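Local coordinates for protein afamin (Homo sapiens, PDB 6FAK) that carries hydrophobic molecules in body fluids, binds vitamin E and keeps lipidated Wnt proteins soluble and active, at residues 25-30 with 44-49; 33-38 with 107-112; 113-118 with 146-151; 139-144 with 159-164; 152-157 with 251-256. One frame throughout, in Å; residues are numbered along the deposited sequence. Where two conformers were deposited one is given.

Contact 1 of 5, residues 25-30 with 44-49; sequences ITIIAF and KLVKDM
Thr26 packs its two side-chain branches against Leu45 and Met49, and of all the residues here it is the one most covered by the opposing segment. The contact joins helix 22-33 to helix 39-58, consecutive helices of the first albumin domain packed as an antiparallel-leaning pair: the two short segments run at 126° to each other, with axes 9.4 Å apart. OG1 of Thr26 sits beside the backbone N (chi1 -62°), which leaves CG2 anti to it; the methyl reaches the branch point of Leu45, CG2 to CG 3.5 Å, while OG1 lies 3.6 Å from Met49 CB. That hydroxyl is hydrogen-bonded to Ile22 O one turn back on its own helix, so it is already satisfied where it faces methylene carbons. The CD2 methyl of Leu45 also meets Phe30, 3.5 Å from Phe30 CD2 and close to its CG and CB; with CG anti to the backbone N (chi1 -167°), the ring base is carried to this methyl. Farther round the helix, Ile27 CG1 meets Val46 CG2 at 4.0 Å. Ile77 of helix 69-78 touches both Phe30 and Leu45, extending this layer. No hydrogen bond joins the two segments, and all the touching residues are buried; the pairing therefore depends on the fit of methyl, methylene and ring carbons, with the threonine hydroxyl made compatible by its own helix.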
# COMPACT_ATOMS: atom_id res chain seq x y z
N ILE A 25 -8.61 20.05 -1.52
CA ILE A 25 -9.42 18.99 -0.93
C ILE A 25 -10.50 18.50 -1.89
O ILE A 25 -10.72 17.27 -2.02
CB ILE A 25 -10.04 19.51 0.39
CG1 ILE A 25 -8.93 19.64 1.46
CG2 ILE A 25 -11.16 18.64 0.90
CD1 ILE A 25 -9.43 20.38 2.69
N THR A 26 -11.20 19.43 -2.52
CA THR A 26 -12.28 19.08 -3.42
C THR A 26 -11.78 18.30 -4.67
O THR A 26 -12.42 17.34 -5.13
CB THR A 26 -13.05 20.35 -3.85
OG1 THR A 26 -13.63 20.96 -2.69
CG2 THR A 26 -14.17 20.00 -4.79
N ILE A 27 -10.68 18.78 -5.23
CA ILE A 27 -10.00 18.15 -6.38
C ILE A 27 -9.61 16.72 -6.03
O ILE A 27 -9.90 15.79 -6.80
CB ILE A 27 -8.78 18.98 -6.82
CG1 ILE A 27 -9.27 20.23 -7.53
CG2 ILE A 27 -7.87 18.19 -7.76
CD1 ILE A 27 -8.17 21.24 -7.85
N ILE A 28 -8.99 16.55 -4.85
CA ILE A 28 -8.56 15.22 -4.44
C ILE A 28 -9.80 14.29 -4.37
O ILE A 28 -9.80 13.23 -4.99
CB ILE A 28 -7.89 15.20 -3.06
CG1 ILE A 28 -6.51 15.91 -3.11
CG2 ILE A 28 -7.68 13.76 -2.58
CD1 ILE A 28 -5.80 16.03 -1.79
N ALA A 29 -10.84 14.72 -3.67
CA ALA A 29 -12.05 13.86 -3.52
C ALA A 29 -12.68 13.48 -4.89
O ALA A 29 -13.01 12.33 -5.14
CB ALA A 29 -13.08 14.57 -2.66
N PHE A 30 -12.89 14.50 -5.71
CA PHE A 30 -13.55 14.34 -6.99
C PHE A 30 -12.74 13.45 -7.91
O PHE A 30 -13.28 12.49 -8.45
CB PHE A 30 -13.81 15.70 -7.63
CG PHE A 30 -14.77 15.69 -8.80
CD1 PHE A 30 -15.50 14.59 -9.18
CD2 PHE A 30 -14.95 16.86 -9.51
CE1 PHE A 30 -16.40 14.65 -10.25
CE2 PHE A 30 -15.80 16.94 -10.62
CZ PHE A 30 -16.56 15.82 -10.97
N LYS A 44 -15.67 23.26 -11.76
CA LYS A 44 -17.07 23.47 -11.46
C LYS A 44 -17.46 22.97 -10.08
O LYS A 44 -18.21 23.65 -9.37
CB LYS A 44 -17.94 22.81 -12.52
CG LYS A 44 -17.76 23.40 -13.92
CD LYS A 44 -18.92 23.04 -14.85
CE LYS A 44 -18.82 21.61 -15.36
NZ LYS A 44 -17.83 21.48 -16.48
N LEU A 45 -16.95 21.79 -9.66
CA LEU A 45 -17.17 21.35 -8.27
C LEU A 45 -16.50 22.29 -7.25
O LEU A 45 -17.07 22.57 -6.18
CB LEU A 45 -16.75 19.91 -8.03
CG LEU A 45 -17.06 19.29 -6.64
CD1 LEU A 45 -18.55 19.24 -6.32
CD2 LEU A 45 -16.50 17.88 -6.55
N VAL A 46 -15.28 22.73 -7.55
CA VAL A 46 -14.58 23.67 -6.65
C VAL A 46 -15.51 24.86 -6.31
O VAL A 46 -15.73 25.15 -5.12
CB VAL A 46 -13.22 24.11 -7.22
CG1 VAL A 46 -12.62 25.26 -6.41
CG2 VAL A 46 -12.24 22.94 -7.18
N LYS A 47 -16.12 25.46 -7.33
CA LYS A 47 -17.01 26.63 -7.13
C LYS A 47 -18.18 26.26 -6.22
O LYS A 47 -18.48 27.00 -5.28
CB LYS A 47 -17.53 27.20 -8.46
CG LYS A 47 -16.50 27.64 -9.49
CD LYS A 47 -15.57 28.75 -9.02
CE LYS A 47 -14.24 28.25 -8.46
NZ LYS A 47 -13.46 27.38 -9.40
N ASP A 48 -18.80 25.10 -6.45
CA ASP A 48 -19.88 24.61 -5.57
C ASP A 48 -19.50 24.43 -4.11
O ASP A 48 -20.30 24.75 -3.23
CB ASP A 48 -20.46 23.29 -6.08
CG ASP A 48 -21.20 23.43 -7.39
OD1 ASP A 48 -21.40 24.57 -7.85
OD2 ASP A 48 -21.61 22.38 -7.94
N MET A 49 -18.32 23.88 -3.83
CA MET A 49 -17.89 23.67 -2.44
C MET A 49 -17.41 24.96 -1.73
O MET A 49 -17.65 25.13 -0.53
CB MET A 49 -16.80 22.58 -2.38
CG MET A 49 -17.28 21.23 -2.86
SD MET A 49 -18.58 20.50 -1.84
CE MET A 49 -17.76 20.42 -0.26

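Contact 2 of 5, residues 33-38 with 107-112; sequences YVQEAT and NKKSDV
The backbones of Tyr33 and Lys108 come within 5.7 Å between CA atoms, where the end of helix 22-33 runs into a type I beta turn from Val34 to Ala37 and meets the long loop after helix 97-106. Gln35 grips Lys109 with both ends of its carboxamide: Lys109 N donates to Gln35 OE1 at 2.8 Å, almost straight and onto a lone pair, and Gln35 NE2 returns a bond to Lys109 O at 3.0 Å. An alanine at Gln35 would probably leave both backbone groups of Lys109 without these partners and let the loop shift. The extended Lys108 chain crosses the Tyr33 ring, CE 3.5 Å from Tyr33 CD1, and NZ lies over the face, a cation-pi contact of 4.6 Å to the centroid; NZ also bonds Pro150 O. Asn107 ND2 donates to Tyr33 O at 3.0 Å. Water 1 joins Tyr33 O, Gln35 N, Gln35 OE1 and Lys109 NZ. Lys109 NZ also salt-bridges Glu36 OE2 on its syn lone pair, 2.6 Å away.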
# COMPACT_ATOMS: atom_id res chain seq x y z
N TYR A 33 -12.84 9.70 -6.60
CA TYR A 33 -14.12 9.09 -6.83
C TYR A 33 -14.48 8.90 -8.31
O TYR A 33 -15.10 7.90 -8.69
CB TYR A 33 -15.22 9.86 -6.09
CG TYR A 33 -15.30 9.51 -4.60
CD1 TYR A 33 -15.46 8.18 -4.18
CD2 TYR A 33 -15.27 10.48 -3.64
CE1 TYR A 33 -15.57 7.86 -2.83
CE2 TYR A 33 -15.37 10.17 -2.28
CZ TYR A 33 -15.52 8.87 -1.90
OH TYR A 33 -15.64 8.57 -0.56
N VAL A 34 -14.10 9.86 -9.14
CA VAL A 34 -14.52 9.91 -10.56
C VAL A 34 -13.25 10.16 -11.36
O VAL A 34 -12.89 11.30 -11.72
CB VAL A 34 -15.61 10.99 -10.84
CG1 VAL A 34 -16.16 10.81 -12.25
CG2 VAL A 34 -16.77 10.91 -9.85
N GLN A 35 -12.52 9.08 -11.53
CA GLN A 35 -11.17 9.15 -12.05
C GLN A 35 -11.14 9.51 -13.55
O GLN A 35 -10.09 9.86 -14.05
CB GLN A 35 -10.45 7.81 -11.82
CG GLN A 35 -10.16 7.53 -10.35
CD GLN A 35 -9.96 6.09 -10.13
OE1 GLN A 35 -10.92 5.38 -9.93
NE2 GLN A 35 -8.70 5.62 -10.23
N GLU A 36 -12.28 9.38 -14.22
CA GLU A 36 -12.45 9.79 -15.64
C GLU A 36 -12.78 11.27 -15.79
O GLU A 36 -12.70 11.79 -16.92
CB GLU A 36 -13.58 8.98 -16.34
CG GLU A 36 -13.47 7.48 -16.19
CD GLU A 36 -14.03 6.91 -14.82
OE1 GLU A 36 -14.42 7.71 -13.91
OE2 GLU A 36 -14.06 5.64 -14.68
N ALA A 37 -13.17 11.95 -14.71
CA ALA A 37 -13.51 13.37 -14.81
C ALA A 37 -12.33 14.24 -15.27
O ALA A 37 -11.16 13.98 -14.92
CB ALA A 37 -14.08 13.90 -13.51
N THR A 38 -12.67 15.24 -16.10
CA THR A 38 -11.71 16.14 -16.71
C THR A 38 -11.39 17.24 -15.72
O THR A 38 -12.11 17.46 -14.74
CB THR A 38 -12.27 16.78 -18.02
OG1 THR A 38 -13.46 17.53 -17.71
CG2 THR A 38 -12.65 15.71 -19.06
N ASN A 107 -16.96 2.47 -6.82
CA ASN A 107 -16.66 3.06 -8.11
C ASN A 107 -15.17 3.31 -8.36
O ASN A 107 -14.75 3.47 -9.52
CB ASN A 107 -17.42 4.39 -8.25
CG ASN A 107 -17.51 4.89 -9.71
OD1 ASN A 107 -17.98 4.16 -10.53
ND2 ASN A 107 -17.08 6.13 -9.99
N LYS A 108 -14.34 3.37 -7.30
CA LYS A 108 -12.89 3.59 -7.49
C LYS A 108 -12.28 2.42 -8.20
O LYS A 108 -12.65 1.27 -7.92
CB LYS A 108 -12.20 3.82 -6.13
CG LYS A 108 -12.67 5.11 -5.51
CD LYS A 108 -11.94 5.44 -4.23
CE LYS A 108 -12.30 6.81 -3.68
NZ LYS A 108 -11.28 7.16 -2.66
N LYS A 109 -11.36 2.70 -9.12
CA LYS A 109 -10.61 1.66 -9.85
C LYS A 109 -9.15 1.67 -9.45
O LYS A 109 -8.46 2.70 -9.64
CB LYS A 109 -10.70 1.90 -11.36
CG LYS A 109 -12.12 1.73 -11.91
CD LYS A 109 -12.68 3.10 -12.27
CE LYS A 109 -14.19 3.08 -12.45
NZ LYS A 109 -14.63 4.47 -12.41
N SER A 110 -8.68 0.53 -8.92
CA SER A 110 -7.25 0.31 -8.67
C SER A 110 -6.42 0.33 -9.94
O SER A 110 -5.34 0.89 -9.94
CB SER A 110 -7.05 -1.04 -7.96
OG SER A 110 -7.99 -1.98 -8.46
N ASP A 111 -6.96 -0.22 -11.03
CA ASP A 111 -6.20 -0.36 -12.30
C ASP A 111 -6.40 0.97 -13.05
O ASP A 111 -7.46 1.21 -13.59
CB ASP A 111 -6.70 -1.58 -13.11
CG ASP A 111 -6.24 -1.56 -14.60
OD1 ASP A 111 -5.33 -0.82 -14.98
OD2 ASP A 111 -6.80 -2.31 -15.40
N VAL A 112 -5.41 1.85 -12.98
CA VAL A 112 -5.53 3.17 -13.60
C VAL A 112 -4.91 3.19 -15.02
O VAL A 112 -4.59 4.24 -15.51
CB VAL A 112 -5.03 4.30 -12.67
CG1 VAL A 112 -5.90 4.32 -11.43
CG2 VAL A 112 -3.55 4.17 -12.26
O HOH W 1 -13.45 6.47 -10.46
O HOH W 2 -16.79 7.06 -12.72

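Contact 3 of 5, residues 113-118 with 146-151; sequences GFLPPF and ARRNPF. With NA (sodium ion), chain F.
Arg148 makes the one direct hydrogen bond between the loop 113-118 and the end of helix 134-148, donating from NH2 to Pro116 O at 2.9 Å. The N-H points almost straight at the oxygen (177°), which lies in the guanidinium plane, although the donor stands above the carbonyl plane. Water 3 accepts from Arg148 NE and donates to Pro116 O, which is thus held directly by NH2 and through water by NE. A salt bridge from Arg148 NH1 to Glu144, one turn back on the helix, gives the guanidinium a third tie.

Carbon atoms lie over both faces of this guanidinium, Phe118 CA on one and Leu115 CB on the other, while Phe118 CD2 touches Arg148 CD at 3.7 Å. Leu115 also covers the second arginine: its CD2 sits over the Arg147 guanidinium, 3.3 Å from NH2, which is hydrogen-bonded to Gln35 O, and its CD1 reaches Arg147 CG, which chi1 of 64° places between the backbone N and the carbonyl carbon. The same loop binds sodium through Gly113 O and Leu115 O, each at 2.5 Å, together with water 4.

An alanine at Arg148 would probably leave Pro116 O without its arginine donor, Glu144 without its salt-bridge partner, and Leu115 and Phe118 without the chain packed between them. Arg148 thus holds the loop by a carbonyl, and both arginines offer their flat groups to Leu115.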
# COMPACT_ATOMS: atom_id res chain seq x y z
N GLY A 113 -4.84 2.03 -15.68
CA GLY A 113 -4.24 1.89 -17.01
C GLY A 113 -5.12 2.48 -18.08
O GLY A 113 -4.65 2.69 -19.20
N PHE A 114 -6.40 2.74 -17.77
CA PHE A 114 -7.27 3.53 -18.66
C PHE A 114 -6.88 5.03 -18.81
O PHE A 114 -7.45 5.73 -19.68
CB PHE A 114 -8.76 3.42 -18.29
CG PHE A 114 -9.11 3.98 -16.95
CD1 PHE A 114 -9.49 5.33 -16.81
CD2 PHE A 114 -9.00 3.22 -15.81
CE1 PHE A 114 -9.78 5.88 -15.58
CE2 PHE A 114 -9.30 3.78 -14.55
CZ PHE A 114 -9.70 5.10 -14.45
N LEU A 115 -5.99 5.54 -17.96
CA LEU A 115 -5.50 6.91 -18.04
C LEU A 115 -4.27 7.00 -18.93
O LEU A 115 -3.48 6.06 -18.98
CB LEU A 115 -5.17 7.43 -16.63
CG LEU A 115 -6.46 7.62 -15.77
CD1 LEU A 115 -6.12 8.14 -14.40
CD2 LEU A 115 -7.51 8.51 -16.40
N PRO A 116 -4.05 8.16 -19.59
CA PRO A 116 -2.83 8.35 -20.36
C PRO A 116 -1.58 8.33 -19.48
O PRO A 116 -1.67 8.42 -18.25
CB PRO A 116 -2.99 9.75 -20.96
CG PRO A 116 -3.87 10.46 -20.04
CD PRO A 116 -4.81 9.42 -19.46
N PRO A 117 -0.41 8.23 -20.12
CA PRO A 117 0.82 8.39 -19.35
C PRO A 117 0.79 9.76 -18.64
O PRO A 117 0.26 10.72 -19.17
CB PRO A 117 1.93 8.36 -20.42
CG PRO A 117 1.29 7.91 -21.70
CD PRO A 117 -0.17 8.20 -21.59
N PHE A 118 1.29 9.81 -17.43
CA PHE A 118 1.28 11.07 -16.66
C PHE A 118 1.76 12.26 -17.50
O PHE A 118 2.86 12.20 -18.05
CB PHE A 118 2.19 10.91 -15.44
CG PHE A 118 1.93 11.91 -14.38
CD1 PHE A 118 2.35 13.25 -14.54
CD2 PHE A 118 1.24 11.55 -13.24
CE1 PHE A 118 2.08 14.18 -13.55
CE2 PHE A 118 0.98 12.49 -12.25
CZ PHE A 118 1.41 13.80 -12.40
N ALA A 146 -4.08 12.36 -7.86
CA ALA A 146 -5.19 11.75 -7.13
C ALA A 146 -5.99 10.74 -7.97
O ALA A 146 -6.32 9.67 -7.50
CB ALA A 146 -6.11 12.81 -6.59
N ARG A 147 -6.24 11.05 -9.24
CA ARG A 147 -6.96 10.11 -10.11
C ARG A 147 -6.17 8.85 -10.36
O ARG A 147 -6.78 7.79 -10.58
CB ARG A 147 -7.41 10.78 -11.44
CG ARG A 147 -6.28 11.26 -12.35
CD ARG A 147 -6.72 12.41 -13.27
NE ARG A 147 -7.86 12.00 -14.11
CZ ARG A 147 -7.86 11.89 -15.43
NH1 ARG A 147 -6.78 12.22 -16.13
NH2 ARG A 147 -8.95 11.45 -16.05
N ARG A 148 -4.85 8.94 -10.27
CA ARG A 148 -3.98 7.76 -10.42
C ARG A 148 -3.69 7.04 -9.11
O ARG A 148 -3.12 5.96 -9.14
CB ARG A 148 -2.66 8.13 -11.10
CG ARG A 148 -2.81 8.42 -12.61
CD ARG A 148 -1.56 9.13 -13.18
NE ARG A 148 -1.75 9.39 -14.62
CZ ARG A 148 -2.41 10.40 -15.13
NH1 ARG A 148 -2.89 11.37 -14.34
NH2 ARG A 148 -2.62 10.47 -16.45
N ASN A 149 -4.11 7.61 -7.99
CA ASN A 149 -3.85 7.07 -6.64
C ASN A 149 -5.15 7.20 -5.83
O ASN A 149 -5.22 7.97 -4.87
CB ASN A 149 -2.66 7.82 -5.97
CG ASN A 149 -1.37 7.60 -6.68
OD1 ASN A 149 -0.72 6.61 -6.43
ND2 ASN A 149 -1.01 8.49 -7.65
N PRO A 150 -6.20 6.47 -6.24
CA PRO A 150 -7.53 6.77 -5.72
C PRO A 150 -7.74 6.42 -4.26
O PRO A 150 -8.74 6.86 -3.72
CB PRO A 150 -8.44 5.84 -6.55
CG PRO A 150 -7.55 4.77 -7.07
CD PRO A 150 -6.23 5.42 -7.27
N PHE A 151 -6.84 5.60 -3.67
CA PHE A 151 -7.01 5.17 -2.28
C PHE A 151 -6.09 5.89 -1.33
O PHE A 151 -6.23 5.69 -0.13
CB PHE A 151 -6.82 3.68 -2.16
CG PHE A 151 -7.81 2.91 -2.96
CD1 PHE A 151 -9.12 2.87 -2.56
CD2 PHE A 151 -7.43 2.22 -4.11
CE1 PHE A 151 -10.07 2.22 -3.29
CE2 PHE A 151 -8.37 1.55 -4.84
CZ PHE A 151 -9.69 1.55 -4.42
NA NA F . -2.99 4.11 -20.51
O HOH W 3 -0.88 7.17 -15.97
O HOH W 4 -0.89 4.25 -19.46

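Contact 4 of 5, residues 139-144 with 159-164; sequences NHFLYE and TVAVHF
The Phe141 and Phe164 rings meet obliquely, with centroids 4.9 Å apart and planes at 58°. Phe141 CE1 lies over one face of Phe164, displaced toward its rim, and Val160 CG1 lies at the edge of the Phe164 ring, in its plane. At the edge of the Phe141 ring, near its plane, stand Phe164 CE2 and again Val160 CG1, the latter 4.4 Å from Phe141 CZ. The modelled separation of Phe141 CZ and Phe164 CD2 is shorter than carbons can sit, so the details of this ring pair are doubtful.

Phe141 CG is anti to the backbone N (chi1 169°), and the ring beyond it reaches the backbone of the facing helix, with CE2 at 3.7 Å from Ala161 CA. Leu142 CD1 rests on Ala161 CB at 3.9 Å, beside the Phe141 ring. These contacts join helix 134-148 to helix 154-171, consecutive helices of the first albumin domain whose segments run at 133° with axes 10.6 Å apart. Helix 177-209 continues the packing, Ala185 and Val188 touching Phe164 and Tyr191 touching Val160. No hydrogen bond crosses between the segments, so the join rests on apolar fit, with Ala161 small enough for Phe141 and Leu142 to approach its helix.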
# COMPACT_ATOMS: atom_id res chain seq x y z
N ASN A 139 -2.89 22.74 -8.70
CA ASN A 139 -4.22 22.19 -8.92
C ASN A 139 -4.18 21.04 -9.94
O ASN A 139 -4.72 19.99 -9.67
CB ASN A 139 -5.24 23.23 -9.38
CG ASN A 139 -5.76 24.11 -8.25
OD1 ASN A 139 -5.57 23.80 -7.07
ND2 ASN A 139 -6.42 25.21 -8.61
N HIS A 140 -3.52 21.25 -11.07
CA HIS A 140 -3.42 20.21 -12.11
C HIS A 140 -2.57 19.01 -11.66
O HIS A 140 -2.94 17.85 -11.90
CB HIS A 140 -2.92 20.79 -13.44
CG HIS A 140 -3.12 19.87 -14.61
ND1 HIS A 140 -4.14 20.01 -15.52
CD2 HIS A 140 -2.42 18.78 -15.00
CE1 HIS A 140 -4.06 19.05 -16.42
NE2 HIS A 140 -3.02 18.29 -16.13
N PHE A 141 -1.45 19.28 -10.98
CA PHE A 141 -0.63 18.19 -10.36
C PHE A 141 -1.44 17.26 -9.43
O PHE A 141 -1.39 16.04 -9.56
CB PHE A 141 0.52 18.81 -9.54
CG PHE A 141 1.25 17.83 -8.65
CD1 PHE A 141 2.26 17.02 -9.17
CD2 PHE A 141 0.92 17.71 -7.31
CE1 PHE A 141 2.92 16.10 -8.38
CE2 PHE A 141 1.57 16.80 -6.51
CZ PHE A 141 2.57 16.00 -7.05
N LEU A 142 -2.18 17.87 -8.51
CA LEU A 142 -2.98 17.21 -7.55
C LEU A 142 -4.12 16.39 -8.19
O LEU A 142 -4.37 15.26 -7.79
CB LEU A 142 -3.52 18.23 -6.56
CG LEU A 142 -3.75 17.92 -5.10
CD1 LEU A 142 -2.69 17.00 -4.52
CD2 LEU A 142 -3.81 19.24 -4.32
N TYR A 143 -4.83 16.99 -9.15
CA TYR A 143 -5.73 16.25 -10.03
C TYR A 143 -5.10 15.00 -10.63
O TYR A 143 -5.69 13.91 -10.58
CB TYR A 143 -6.24 17.18 -11.14
CG TYR A 143 -6.91 16.56 -12.32
CD1 TYR A 143 -8.19 16.06 -12.22
CD2 TYR A 143 -6.29 16.54 -13.57
CE1 TYR A 143 -8.84 15.50 -13.32
CE2 TYR A 143 -6.93 16.01 -14.69
CZ TYR A 143 -8.21 15.51 -14.55
OH TYR A 143 -8.85 15.00 -15.64
N GLU A 144 -3.92 15.15 -11.24
CA GLU A 144 -3.31 14.07 -12.00
C GLU A 144 -2.81 12.98 -11.07
O GLU A 144 -2.98 11.76 -11.36
CB GLU A 144 -2.19 14.58 -12.94
CG GLU A 144 -2.64 15.55 -14.07
CD GLU A 144 -3.53 14.97 -15.17
OE1 GLU A 144 -3.84 13.76 -15.13
OE2 GLU A 144 -3.92 15.74 -16.09
N THR A 159 0.72 16.37 1.70
CA THR A 159 2.14 16.37 2.00
C THR A 159 2.99 16.14 0.75
O THR A 159 4.05 16.80 0.54
CB THR A 159 2.46 15.31 3.08
OG1 THR A 159 1.78 15.67 4.28
CG2 THR A 159 3.96 15.23 3.35
N VAL A 160 2.57 15.18 -0.07
CA VAL A 160 3.23 14.92 -1.33
C VAL A 160 3.22 16.19 -2.21
O VAL A 160 4.25 16.54 -2.76
CB VAL A 160 2.66 13.62 -2.00
CG1 VAL A 160 3.06 13.49 -3.45
CG2 VAL A 160 3.17 12.41 -1.23
N ALA A 161 2.09 16.90 -2.31
CA ALA A 161 2.00 18.13 -3.13
C ALA A 161 2.94 19.19 -2.61
O ALA A 161 3.60 19.86 -3.43
CB ALA A 161 0.58 18.69 -3.15
N VAL A 162 3.03 19.32 -1.29
CA VAL A 162 3.95 20.28 -0.65
C VAL A 162 5.42 19.99 -1.03
O VAL A 162 6.15 20.89 -1.42
CB VAL A 162 3.77 20.31 0.90
CG1 VAL A 162 4.92 21.02 1.58
CG2 VAL A 162 2.47 21.02 1.26
N HIS A 163 5.84 18.74 -0.87
CA HIS A 163 7.18 18.33 -1.21
C HIS A 163 7.48 18.45 -2.71
O HIS A 163 8.59 18.89 -3.09
CB HIS A 163 7.48 16.98 -0.63
CG HIS A 163 7.70 17.06 0.83
ND1 HIS A 163 8.96 16.99 1.39
CD2 HIS A 163 6.86 17.39 1.85
CE1 HIS A 163 8.87 17.17 2.70
NE2 HIS A 163 7.61 17.41 3.00
N PHE A 164 6.48 18.16 -3.54
CA PHE A 164 6.64 18.32 -4.95
C PHE A 164 6.85 19.80 -5.30
O PHE A 164 7.72 20.12 -6.10
CB PHE A 164 5.52 17.63 -5.76
CG PHE A 164 5.90 16.23 -6.24
CD1 PHE A 164 6.95 16.05 -7.14
CD2 PHE A 164 5.20 15.09 -5.81
CE1 PHE A 164 7.28 14.78 -7.60
CE2 PHE A 164 5.52 13.81 -6.29
CZ PHE A 164 6.57 13.65 -7.17

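Contact 5 of 5, residues 152-157 with 251-256; sequences VFAPTL and GDVVQC
Cys256 SG packs against Phe153 and Pro155, 3.7 Å from Pro155 CD and 3.9 Å from Phe153 CB. The same sulfur lies oblique to the Phe153 ring, 4.9 Å from its centroid, in a sulfur-aromatic contact; SG, anti to the backbone N (chi1 -175°), is directed to Pro155 and Phe153, and it is also bonded to Cys248 in a disulfide. Beside it Ala154 CB meets Val253 CB at 4.1 Å. Two helix starts therefore abut here, 154-171 of the first albumin domain and 253-268 of the second. The latter follows a tight break: Gly251, with positive phi, is the C-prime residue of a Schellman motif ending helix 231-250, and Asp252 then N-caps the next helix, its OD1 accepting from Gln255 N at 3.2 Å. The other side of that helix is partly open to solvent. Val254 points away from segment 152-157, and it and Gln255 are partly exposed, touching Pro69 of helix 69-78.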
# COMPACT_ATOMS: atom_id res chain seq x y z
N VAL A 152 -5.14 6.69 -1.82
CA VAL A 152 -4.17 7.36 -0.93
C VAL A 152 -4.90 8.41 -0.11
O VAL A 152 -5.73 9.16 -0.62
CB VAL A 152 -3.01 7.99 -1.69
CG1 VAL A 152 -1.95 8.61 -0.76
CG2 VAL A 152 -2.30 6.86 -2.43
N PHE A 153 -4.56 8.47 1.17
CA PHE A 153 -5.31 9.33 2.10
C PHE A 153 -4.92 10.80 1.87
O PHE A 153 -3.75 11.09 1.53
CB PHE A 153 -5.00 8.99 3.55
CG PHE A 153 -5.39 7.60 4.01
CD1 PHE A 153 -6.16 6.72 3.22
CD2 PHE A 153 -5.04 7.22 5.28
CE1 PHE A 153 -6.52 5.45 3.70
CE2 PHE A 153 -5.39 5.95 5.78
CZ PHE A 153 -6.10 5.07 4.99
N ALA A 154 -5.89 11.71 2.07
CA ALA A 154 -5.68 13.15 1.80
C ALA A 154 -4.48 13.80 2.47
O ALA A 154 -3.76 14.56 1.80
CB ALA A 154 -6.94 13.96 2.00
N PRO A 155 -4.27 13.54 3.77
CA PRO A 155 -3.11 14.15 4.42
C PRO A 155 -1.79 13.73 3.74
O PRO A 155 -0.87 14.54 3.60
CB PRO A 155 -3.19 13.59 5.86
CG PRO A 155 -4.63 13.32 6.07
CD PRO A 155 -5.14 12.86 4.75
N THR A 156 -1.73 12.49 3.25
CA THR A 156 -0.57 12.01 2.51
C THR A 156 -0.36 12.76 1.17
O THR A 156 0.75 13.24 0.86
CB THR A 156 -0.65 10.49 2.31
OG1 THR A 156 -0.79 9.87 3.59
CG2 THR A 156 0.60 10.00 1.61
N LEU A 157 -1.44 12.87 0.41
CA LEU A 157 -1.42 13.52 -0.89
C LEU A 157 -1.06 14.99 -0.78
O LEU A 157 -0.29 15.53 -1.62
CB LEU A 157 -2.77 13.37 -1.61
CG LEU A 157 -2.95 12.52 -2.84
CD1 LEU A 157 -1.90 11.41 -3.05
CD2 LEU A 157 -4.36 11.98 -2.95
N GLY A 251 -12.84 7.16 1.65
CA GLY A 251 -12.54 8.21 0.74
C GLY A 251 -13.12 9.57 1.13
O GLY A 251 -13.08 10.47 0.33
N ASP A 252 -13.63 9.70 2.35
CA ASP A 252 -14.21 10.93 2.81
C ASP A 252 -13.04 11.87 3.21
O ASP A 252 -12.54 11.81 4.34
CB ASP A 252 -15.17 10.63 3.96
CG ASP A 252 -15.89 11.89 4.46
OD1 ASP A 252 -15.42 13.04 4.26
OD2 ASP A 252 -16.94 11.67 5.07
N VAL A 253 -12.63 12.72 2.29
CA VAL A 253 -11.38 13.52 2.47
C VAL A 253 -11.43 14.48 3.67
O VAL A 253 -10.48 14.54 4.44
CB VAL A 253 -10.96 14.26 1.18
CG1 VAL A 253 -10.68 13.26 0.07
CG2 VAL A 253 -12.02 15.27 0.74
N VAL A 254 -12.56 15.17 3.84
CA VAL A 254 -12.77 16.06 5.00
C VAL A 254 -12.72 15.32 6.35
O VAL A 254 -11.99 15.71 7.26
CB VAL A 254 -14.09 16.87 4.86
CG1 VAL A 254 -14.35 17.71 6.09
CG2 VAL A 254 -14.01 17.77 3.63
N GLN A 255 -13.49 14.24 6.47
CA GLN A 255 -13.49 13.45 7.69
C GLN A 255 -12.11 12.84 7.98
O GLN A 255 -11.70 12.71 9.14
CB GLN A 255 -14.53 12.33 7.61
CG GLN A 255 -14.88 11.72 8.96
CD GLN A 255 -15.48 12.76 9.91
OE1 GLN A 255 -16.15 13.71 9.49
NE2 GLN A 255 -15.16 12.64 11.17
N CYS A 256 -11.44 12.42 6.92
CA CYS A 256 -10.09 11.88 7.04
C CYS A 256 -9.14 12.89 7.67
O CYS A 256 -8.42 12.55 8.62
CB CYS A 256 -9.59 11.41 5.66
SG CYS A 256 -7.98 10.59 5.59

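In the fold
Contacts 2 and 3 lie closest, centres about 7 Å apart, and share probable hydrogen bonds from Lys108 NZ to Pro150 O and Arg147 NH2 to Gln35 O, each 2.8 Å. Contact 3 also holds sodium, about 8 Å from the Val112 side chain of contact 2. On helix 134-148, shared by contacts 3 and 4, Tyr143 OH reaches Ala37 O of contact 2 (2.6 Å). From contact 1, Ile27 packs on Tyr143, and Ile25 CG2 meets Val253 CG2 of contact 5 at 3.5 Å. Contact 5 alone spans two albumin domains; segment 251-256 lies in the hydrophobic-ligand pocket region, and the nearest side-chain atom of Phe153 is about 3 Å from a tetraethylene glycol, probably from the crystallisation liquor.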